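PDB 4LJ1: invasion-associated protein from Mycobacterium tuberculosis, which probably binds mycobacterial peptidoglycan through a non-catalytic NlpC/p60 domain, consistent with a part in cell-wall stabilisation. Local coordinates for residues 46-51 against 108-114; 67-71 against 89-95; 75-81 against 124-130. All coordinates share one frame; numbering follows the deposited sequence. Where two conformers were deposited one is given.

Contact 1: residues 46-51 against 108-114; sequences FDASGL and LEVGDVV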
# COMPACT_ATOMS: atom_id res chain seq x y z
N PHE A 46 12.01 1.40 2.73
CA PHE A 46 10.62 1.89 2.66
C PHE A 46 9.93 1.77 4.01
O PHE A 46 10.18 0.82 4.73
CB PHE A 46 9.78 1.02 1.71
CG PHE A 46 10.02 1.26 0.23
CD1 PHE A 46 9.53 2.40 -0.40
CD2 PHE A 46 10.66 0.30 -0.53
CE1 PHE A 46 9.71 2.59 -1.75
CE2 PHE A 46 10.82 0.51 -1.89
CZ PHE A 46 10.33 1.64 -2.49
N ASP A 47 9.01 2.70 4.26
CA ASP A 47 7.91 2.40 5.16
C ASP A 47 6.68 2.04 4.32
O ASP A 47 6.72 2.03 3.09
CB ASP A 47 7.66 3.49 6.19
CG ASP A 47 7.16 4.79 5.62
OD1 ASP A 47 6.94 4.91 4.40
OD2 ASP A 47 7.02 5.74 6.42
N ALA A 48 5.58 1.67 4.97
CA ALA A 48 4.40 1.16 4.25
C ALA A 48 3.90 2.20 3.24
O ALA A 48 3.62 1.90 2.08
CB ALA A 48 3.29 0.77 5.21
N SER A 49 3.79 3.44 3.69
CA SER A 49 3.32 4.55 2.86
C SER A 49 4.22 4.79 1.66
O SER A 49 3.77 5.04 0.53
CB SER A 49 3.21 5.82 3.71
OG SER A 49 2.02 5.68 4.49
N GLY A 50 5.52 4.75 1.90
CA GLY A 50 6.48 4.97 0.85
C GLY A 50 6.37 3.92 -0.24
O GLY A 50 6.46 4.23 -1.43
N LEU A 51 6.18 2.66 0.16
CA LEU A 51 6.06 1.59 -0.82
C LEU A 51 4.82 1.80 -1.68
O LEU A 51 4.87 1.62 -2.91
CB LEU A 51 6.00 0.23 -0.12
CG LEU A 51 5.77 -0.96 -1.04
CD1 LEU A 51 6.96 -1.19 -1.99
CD2 LEU A 51 5.51 -2.22 -0.21
N LEU A 108 0.96 -7.25 -0.39
CA LEU A 108 2.33 -6.76 -0.36
C LEU A 108 2.40 -5.72 0.77
O LEU A 108 1.67 -4.74 0.75
CB LEU A 108 2.70 -6.12 -1.70
CG LEU A 108 4.15 -5.66 -1.82
CD1 LEU A 108 5.10 -6.84 -1.87
CD2 LEU A 108 4.33 -4.75 -3.04
N GLU A 109 3.27 -5.99 1.74
CA GLU A 109 3.41 -5.16 2.92
C GLU A 109 4.87 -4.87 3.20
O GLU A 109 5.76 -5.44 2.59
CB GLU A 109 2.78 -5.86 4.13
CG GLU A 109 3.51 -7.13 4.52
CD GLU A 109 3.09 -7.65 5.86
OE1 GLU A 109 2.41 -6.92 6.61
OE2 GLU A 109 3.54 -8.74 6.20
N VAL A 110 5.11 -4.00 4.17
CA VAL A 110 6.45 -3.82 4.71
C VAL A 110 6.46 -4.37 6.12
O VAL A 110 5.80 -3.84 7.00
CB VAL A 110 6.92 -2.36 4.68
CG1 VAL A 110 8.39 -2.30 5.09
CG2 VAL A 110 6.73 -1.75 3.31
N GLY A 111 7.15 -5.49 6.29
CA GLY A 111 7.48 -6.04 7.61
C GLY A 111 8.88 -5.60 7.97
O GLY A 111 9.18 -4.42 7.90
N ASP A 112 9.76 -6.53 8.31
CA ASP A 112 11.18 -6.17 8.40
C ASP A 112 11.76 -5.81 7.03
O ASP A 112 12.73 -5.05 6.93
CB ASP A 112 12.01 -7.29 9.01
CG ASP A 112 11.67 -7.55 10.46
OD1 ASP A 112 11.09 -6.67 11.12
OD2 ASP A 112 12.00 -8.65 10.94
N VAL A 113 11.17 -6.39 5.98
CA VAL A 113 11.44 -6.10 4.58
C VAL A 113 10.11 -6.03 3.83
O VAL A 113 9.07 -6.49 4.32
CB VAL A 113 12.38 -7.18 3.93
CG1 VAL A 113 13.72 -7.22 4.64
CG2 VAL A 113 11.73 -8.56 3.88
N VAL A 114 10.14 -5.48 2.62
CA VAL A 114 9.01 -5.55 1.72
C VAL A 114 8.78 -7.02 1.36
O VAL A 114 9.72 -7.75 0.99
CB VAL A 114 9.32 -4.77 0.41
CG1 VAL A 114 8.18 -4.95 -0.59
CG2 VAL A 114 9.55 -3.28 0.70

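Contact 2: residues 67-71 against 89-95; sequences SGQMY and FYGPEGT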
# COMPACT_ATOMS: atom_id res chain seq x y z
N SER A 67 -1.22 6.97 5.83
CA SER A 67 -2.24 5.96 5.56
C SER A 67 -3.64 6.47 5.90
O SER A 67 -4.59 6.18 5.18
CB SER A 67 -1.91 4.64 6.27
OG SER A 67 -1.89 4.78 7.68
N GLY A 68 -3.76 7.23 6.98
CA GLY A 68 -5.06 7.77 7.35
C GLY A 68 -5.62 8.70 6.29
O GLY A 68 -6.83 8.73 6.05
N GLN A 69 -4.76 9.46 5.64
CA GLN A 69 -5.24 10.37 4.60
C GLN A 69 -5.61 9.60 3.33
O GLN A 69 -6.62 9.89 2.68
CB GLN A 69 -4.22 11.47 4.31
CG GLN A 69 -4.77 12.54 3.36
CD GLN A 69 -5.92 13.39 3.91
OE1 GLN A 69 -6.15 13.46 5.12
NE2 GLN A 69 -6.64 14.04 2.99
N MET A 70 -4.80 8.61 2.96
CA MET A 70 -5.16 7.73 1.86
C MET A 70 -6.54 7.10 2.08
O MET A 70 -7.38 7.04 1.17
CB MET A 70 -4.16 6.58 1.73
CG MET A 70 -2.74 6.95 1.30
SD MET A 70 -1.74 5.43 1.27
CE MET A 70 -0.11 6.09 0.95
N TYR A 71 -6.79 6.64 3.29
CA TYR A 71 -8.08 6.03 3.63
C TYR A 71 -9.25 7.02 3.56
O TYR A 71 -10.30 6.74 2.98
CB TYR A 71 -8.04 5.41 5.03
CG TYR A 71 -9.28 4.64 5.38
CD1 TYR A 71 -9.48 3.37 4.87
CD2 TYR A 71 -10.27 5.19 6.21
CE1 TYR A 71 -10.60 2.63 5.19
CE2 TYR A 71 -11.40 4.45 6.53
CZ TYR A 71 -11.55 3.17 6.01
OH TYR A 71 -12.65 2.42 6.31
N PHE A 89 -6.00 -1.51 4.78
CA PHE A 89 -5.55 -0.67 5.88
C PHE A 89 -5.66 -1.38 7.21
O PHE A 89 -6.48 -2.30 7.39
CB PHE A 89 -6.36 0.63 5.91
CG PHE A 89 -6.17 1.49 4.70
CD1 PHE A 89 -6.88 1.26 3.56
CD2 PHE A 89 -5.25 2.52 4.72
CE1 PHE A 89 -6.69 2.03 2.42
CE2 PHE A 89 -5.05 3.30 3.60
CZ PHE A 89 -5.77 3.05 2.44
N TYR A 90 -4.86 -0.89 8.15
CA TYR A 90 -4.93 -1.27 9.55
C TYR A 90 -5.16 -0.04 10.39
O TYR A 90 -4.69 1.06 10.08
CB TYR A 90 -3.64 -2.04 9.97
CG TYR A 90 -3.57 -3.36 9.25
CD1 TYR A 90 -4.20 -4.48 9.77
CD2 TYR A 90 -3.03 -3.47 7.98
CE1 TYR A 90 -4.23 -5.68 9.07
CE2 TYR A 90 -3.05 -4.67 7.29
CZ TYR A 90 -3.69 -5.76 7.83
OH TYR A 90 -3.77 -6.95 7.13
N GLY A 91 -5.85 -0.24 11.52
CA GLY A 91 -6.13 0.81 12.48
C GLY A 91 -7.45 1.50 12.27
O GLY A 91 -8.06 1.41 11.21
N PRO A 92 -7.89 2.28 13.27
CA PRO A 92 -9.12 3.04 13.12
C PRO A 92 -8.95 4.07 12.01
O PRO A 92 -7.97 4.82 12.00
CB PRO A 92 -9.32 3.72 14.47
CG PRO A 92 -8.15 3.38 15.30
CD PRO A 92 -7.24 2.46 14.57
N GLU A 93 -9.88 4.07 11.07
CA GLU A 93 -9.84 4.96 9.92
C GLU A 93 -8.50 4.84 9.17
O GLU A 93 -8.02 5.79 8.58
CB GLU A 93 -10.10 6.42 10.33
CG GLU A 93 -11.35 6.65 11.16
CD GLU A 93 -12.65 6.44 10.41
OE1 GLU A 93 -12.66 6.43 9.17
OE2 GLU A 93 -13.69 6.32 11.09
N GLY A 94 -7.92 3.64 9.21
CA GLY A 94 -6.72 3.36 8.43
C GLY A 94 -5.46 4.04 8.90
O GLY A 94 -4.53 4.18 8.14
N THR A 95 -5.43 4.46 10.16
CA THR A 95 -4.36 5.29 10.67
C THR A 95 -3.09 4.55 11.11
O THR A 95 -2.10 5.19 11.44
CB THR A 95 -4.84 6.17 11.83
OG1 THR A 95 -5.41 5.35 12.87
CG2 THR A 95 -5.84 7.20 11.36
O HOH W 1 -8.60 8.35 7.99
O HOH W 2 -2.04 7.73 9.39

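Contact 3: residues 75-81 against 124-130; sequences QKVLPQQ and MTPYLVR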
# COMPACT_ATOMS: atom_id res chain seq x y z
N GLN A 75 -12.06 5.76 -2.41
CA GLN A 75 -13.32 5.02 -2.68
C GLN A 75 -13.32 3.75 -1.84
O GLN A 75 -12.43 2.93 -1.96
CB GLN A 75 -13.45 4.59 -4.17
CG GLN A 75 -14.74 3.82 -4.47
CD GLN A 75 -14.77 3.02 -5.78
OE1 GLN A 75 -15.47 2.00 -5.89
NE2 GLN A 75 -14.05 3.49 -6.77
N LYS A 76 -14.33 3.61 -1.00
CA LYS A 76 -14.40 2.49 -0.07
C LYS A 76 -15.00 1.26 -0.72
O LYS A 76 -16.03 1.35 -1.40
CB LYS A 76 -15.23 2.87 1.16
CG LYS A 76 -14.79 4.14 1.86
CD LYS A 76 -13.36 4.02 2.38
CE LYS A 76 -12.98 5.22 3.25
NZ LYS A 76 -12.97 6.53 2.53
N VAL A 77 -14.39 0.12 -0.48
CA VAL A 77 -14.76 -1.18 -1.05
C VAL A 77 -14.90 -2.19 0.11
O VAL A 77 -13.99 -2.34 0.92
CB VAL A 77 -13.55 -1.68 -1.92
CG1 VAL A 77 -13.70 -3.14 -2.38
CG2 VAL A 77 -13.31 -0.73 -3.09
N LEU A 78 -16.00 -2.91 0.18
CA LEU A 78 -16.15 -3.99 1.15
C LEU A 78 -15.24 -5.17 0.79
O LEU A 78 -15.00 -5.42 -0.38
CB LEU A 78 -17.61 -4.46 1.23
CG LEU A 78 -18.57 -3.44 1.86
CD1 LEU A 78 -20.01 -3.69 1.43
CD2 LEU A 78 -18.42 -3.45 3.38
N PRO A 79 -14.75 -5.91 1.79
CA PRO A 79 -13.85 -7.03 1.49
C PRO A 79 -14.37 -8.05 0.48
O PRO A 79 -13.60 -8.57 -0.32
CB PRO A 79 -13.61 -7.65 2.86
CG PRO A 79 -13.72 -6.49 3.81
CD PRO A 79 -14.83 -5.63 3.23
N GLN A 80 -15.67 -8.32 0.49
CA GLN A 80 -16.22 -9.29 -0.45
C GLN A 80 -16.21 -8.83 -1.90
O GLN A 80 -16.48 -9.61 -2.82
CB GLN A 80 -17.64 -9.67 -0.02
CG GLN A 80 -17.69 -10.63 1.16
CD GLN A 80 -17.39 -12.07 0.74
OE1 GLN A 80 -18.14 -12.68 -0.03
NE2 GLN A 80 -16.29 -12.61 1.25
N GLN A 81 -15.89 -7.55 -2.11
CA GLN A 81 -15.84 -6.92 -3.41
C GLN A 81 -14.38 -6.55 -3.78
O GLN A 81 -14.14 -5.89 -4.79
CB GLN A 81 -16.72 -5.67 -3.40
CG GLN A 81 -18.20 -5.98 -3.21
CD GLN A 81 -19.00 -4.81 -2.65
OE1 GLN A 81 -20.16 -4.98 -2.23
NE2 GLN A 81 -18.41 -3.62 -2.65
N MET A 124 -7.56 -5.05 10.92
CA MET A 124 -7.83 -4.54 9.59
C MET A 124 -9.00 -3.57 9.62
O MET A 124 -10.04 -3.82 10.27
CB MET A 124 -8.09 -5.71 8.64
CG MET A 124 -8.25 -5.31 7.18
SD MET A 124 -8.50 -6.73 6.13
CE MET A 124 -9.65 -6.03 4.96
N THR A 125 -8.86 -2.47 8.91
CA THR A 125 -9.89 -1.48 8.77
C THR A 125 -11.04 -2.10 7.93
O THR A 125 -10.77 -2.91 7.05
CB THR A 125 -9.25 -0.24 8.11
OG1 THR A 125 -7.98 0.09 8.72
CG2 THR A 125 -10.15 0.94 8.15
N PRO A 126 -12.32 -1.77 8.21
CA PRO A 126 -13.43 -2.50 7.57
C PRO A 126 -13.61 -2.37 6.06
O PRO A 126 -14.36 -3.14 5.48
CB PRO A 126 -14.68 -1.96 8.28
CG PRO A 126 -14.23 -1.00 9.29
CD PRO A 126 -12.75 -0.99 9.38
N TYR A 127 -13.03 -1.34 5.47
CA TYR A 127 -13.08 -1.13 4.03
C TYR A 127 -11.67 -1.14 3.46
O TYR A 127 -10.72 -0.68 4.11
CB TYR A 127 -13.69 0.22 3.73
CG TYR A 127 -15.15 0.36 4.04
CD1 TYR A 127 -16.10 -0.20 3.19
CD2 TYR A 127 -15.59 1.08 5.13
CE1 TYR A 127 -17.46 -0.04 3.42
CE2 TYR A 127 -16.95 1.24 5.37
CZ TYR A 127 -17.87 0.65 4.51
OH TYR A 127 -19.20 0.79 4.76
N LEU A 128 -11.53 -1.64 2.23
CA LEU A 128 -10.39 -1.39 1.37
C LEU A 128 -10.63 -0.09 0.62
O LEU A 128 -11.76 0.44 0.59
CB LEU A 128 -10.16 -2.55 0.41
CG LEU A 128 -9.70 -3.91 0.97
CD1 LEU A 128 -10.87 -4.66 1.60
CD2 LEU A 128 -9.01 -4.75 -0.10
N VAL A 129 -9.59 0.40 -0.06
CA VAL A 129 -9.75 1.56 -0.94
C VAL A 129 -9.41 1.16 -2.36
O VAL A 129 -8.38 0.54 -2.62
CB VAL A 129 -8.85 2.73 -0.52
CG1 VAL A 129 -8.66 3.76 -1.65
CG2 VAL A 129 -9.42 3.37 0.74
N ARG A 130 -10.26 1.55 -3.30
CA ARG A 130 -9.98 1.41 -4.71
C ARG A 130 -9.49 2.73 -5.26
O ARG A 130 -10.18 3.73 -5.25
CB ARG A 130 -11.22 0.98 -5.48
CG ARG A 130 -10.89 0.69 -6.95
CD ARG A 130 -11.79 -0.33 -7.57
NE ARG A 130 -11.81 -1.54 -6.79
CZ ARG A 130 -12.86 -2.33 -6.64
NH1 ARG A 130 -14.00 -2.09 -7.29
NH2 ARG A 130 -12.74 -3.39 -5.88
O HOH W 3 -10.15 6.33 -4.43
O HOH W 4 -15.50 0.36 -8.40
O HOH W 5 -11.60 5.33 -7.66

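Contact 1: residues 46-51 against 108-114
Leu51 and Val114 reach toward each other tip to tip, with Leu51 CD2 3.8 Å from Val114 CG1. Leu51 CD2 also lies 3.8 Å from Val110 CG2 and 4.0 Å from Leu108 CD2, so a single branch of Leu51 touches three side chains of the hairpin 108-114. With CG anti to the backbone N (chi1 176°), Leu51 reaches toward the hairpin. Its other methyl, Leu51 CD1, turns back over the centre of the Phe46 ring, 4.2 Å above the plane. The ring in turn touches the second branch of Val114 obliquely, Phe46 CD2 to Val114 CG2 at 3.9 Å. Val110 divides its branches differently: CG1 approaches the carbonyl oxygen of Phe46, while CG2 lies against Asp47 O, Ala48 CA and Leu51. No hydrogen bond joins the segments; apolar side chains carry most of the packing. Asp47, whose CB points away from the hairpin, N-caps the helix through Gly50 N to Asp47 OD1 (2.9 Å) and also forms a salt bridge with Arg65. The start of helix 48-57 thus packs against the adjoining ends of strands 106-110 and 114-118 of the four-stranded antiparallel sheet, with Ala48 touching Ser97 and Val98 of strand 97-103, which pairs with 106-110.

Contact 2: residues 67-71 against 89-95
Phe89 presents one ring face to Tyr71, and the two aromatic side chains make an edge-to-face (T-shaped) pair with centroids 5.2 Å apart and planes at 71°. Tyr71 CD1 is the leading atom of the edge, 3.6 Å from Phe89 CD1, while Tyr71 CB makes a CH-pi contact over the same ring, 4.0 Å from its centroid. Tyr71 gets there with CG anti to the backbone N (chi1 -174°), which turns the CD1 edge toward the Phe89 face. At the rim of Phe89, Met70 CB sits near the ring plane, and Ser67 O approaches CE2 obliquely.

After Tyr90 the strand gives way to a tight turn in which Pro92 O accepts from both Thr95 N and Thr95 OG1, a double grip that ties the loop to itself. Glu93 follows, its chain bent at chi2 (-69°), which brings Glu93 OE1 to 3.5 Å from Tyr71 CE2 with carboxylate and ring planes strongly inclined. The backbone oxygen of Glu93 lies closer, 3.3 Å from Tyr71 CD2, and shares a bridging water with Gly68 O. Gly94 has positive phi and passes close to the helix; its N lies over a face of the Tyr71 ring, and Gly94 O accepts from Ser67 OG at 2.7 Å, in the carbonyl plane. At Thr95, CG2 meets Gly68 CA, while a second water links Gly68 N to Thr95 O.

Phe89 also packs on Val98 and Val129. Helix 67-73 is thereby joined to strand 87-90, which also bonds through its backbone to Thr125 and Val129, and to the loop leading into strand 97-103, a helix-on-sheet packing within the papain-like alpha/beta core of NlpC/p60 domains.

Contact 3: residues 75-81 against 124-130
Arg130 runs alongside Gln75 and crosses Val77 at about a right angle. Arg130 CB lies 3.6 Å from Val77 CG2 and also near Gln75 NE2. The chain bends at chi3 (-54°), bringing the guanidinium back over Val77, so that CG2 lies over one of its faces, toward the rim, with NE and CZ both nearby. NE forms a salt bridge with Asp86. At the tip, NH1 gives a hydrogen bond to a water that also serves Gln75 OE1, while Arg130 NH2 bonds Gln81 O at 3.1 Å, with the acceptor in the guanidinium plane, and touches Val77 CG1. Arg130 thus ties the strand to the 3-10 turn that follows its partner.

The backbones pair antiparallel. Val77 and Leu128 form a hydrogen-bonded pair, N to O at 2.9 Å in each direction; of the two bonds, Leu128 N lies in the carbonyl plane of Val77, whereas Val77 N is tilted from that of Leu128. On the other face of the ribbon, Lys76 CB makes a CH-pi contact over the Tyr127 ring, 4.1 Å from its centroid, before the chain turns away to place NZ on Tyr71 O. Leu78 lies alongside the same ring, Leu78 CD2 3.5 Å from Tyr127 CE1, and Tyr127 OH bonds the C-terminal Ala147. Further along, Pro79 packs on Leu128, Pro79 CG to Leu128 CD1 at 4.0 Å.

Strand 128-130 thus returns antiparallel beside strand 75-77, and backbone bonds of Val129 with Leu87 and Thr125 with Phe89 join the pair to strand 87-90 in the papain-like NlpC/p60 fold.

In the fold
Contacts 1 and 2 place two successive helices, 48-57 and 67-73, against the same four-stranded sheet. Their centres are 15 Å apart, and they touch where Ser49 O lies 4.0 Å from Met70 CE. Contact 3 continues from contact 2, centre to centre 11 Å: Phe89 O and Thr125 N are 2.8 Å apart in a probable hydrogen bond, as are Gly91 O and Thr125 OG1, and Lys76 makes a cation-pi contact with the Tyr71 ring. Contacts 1 and 3 lie on opposite sides of the chain's centre, their centres 20 Å and their nearest atoms about 10 Å apart, in a non-catalytic NlpC/p60 domain that probably serves peptidoglycan binding.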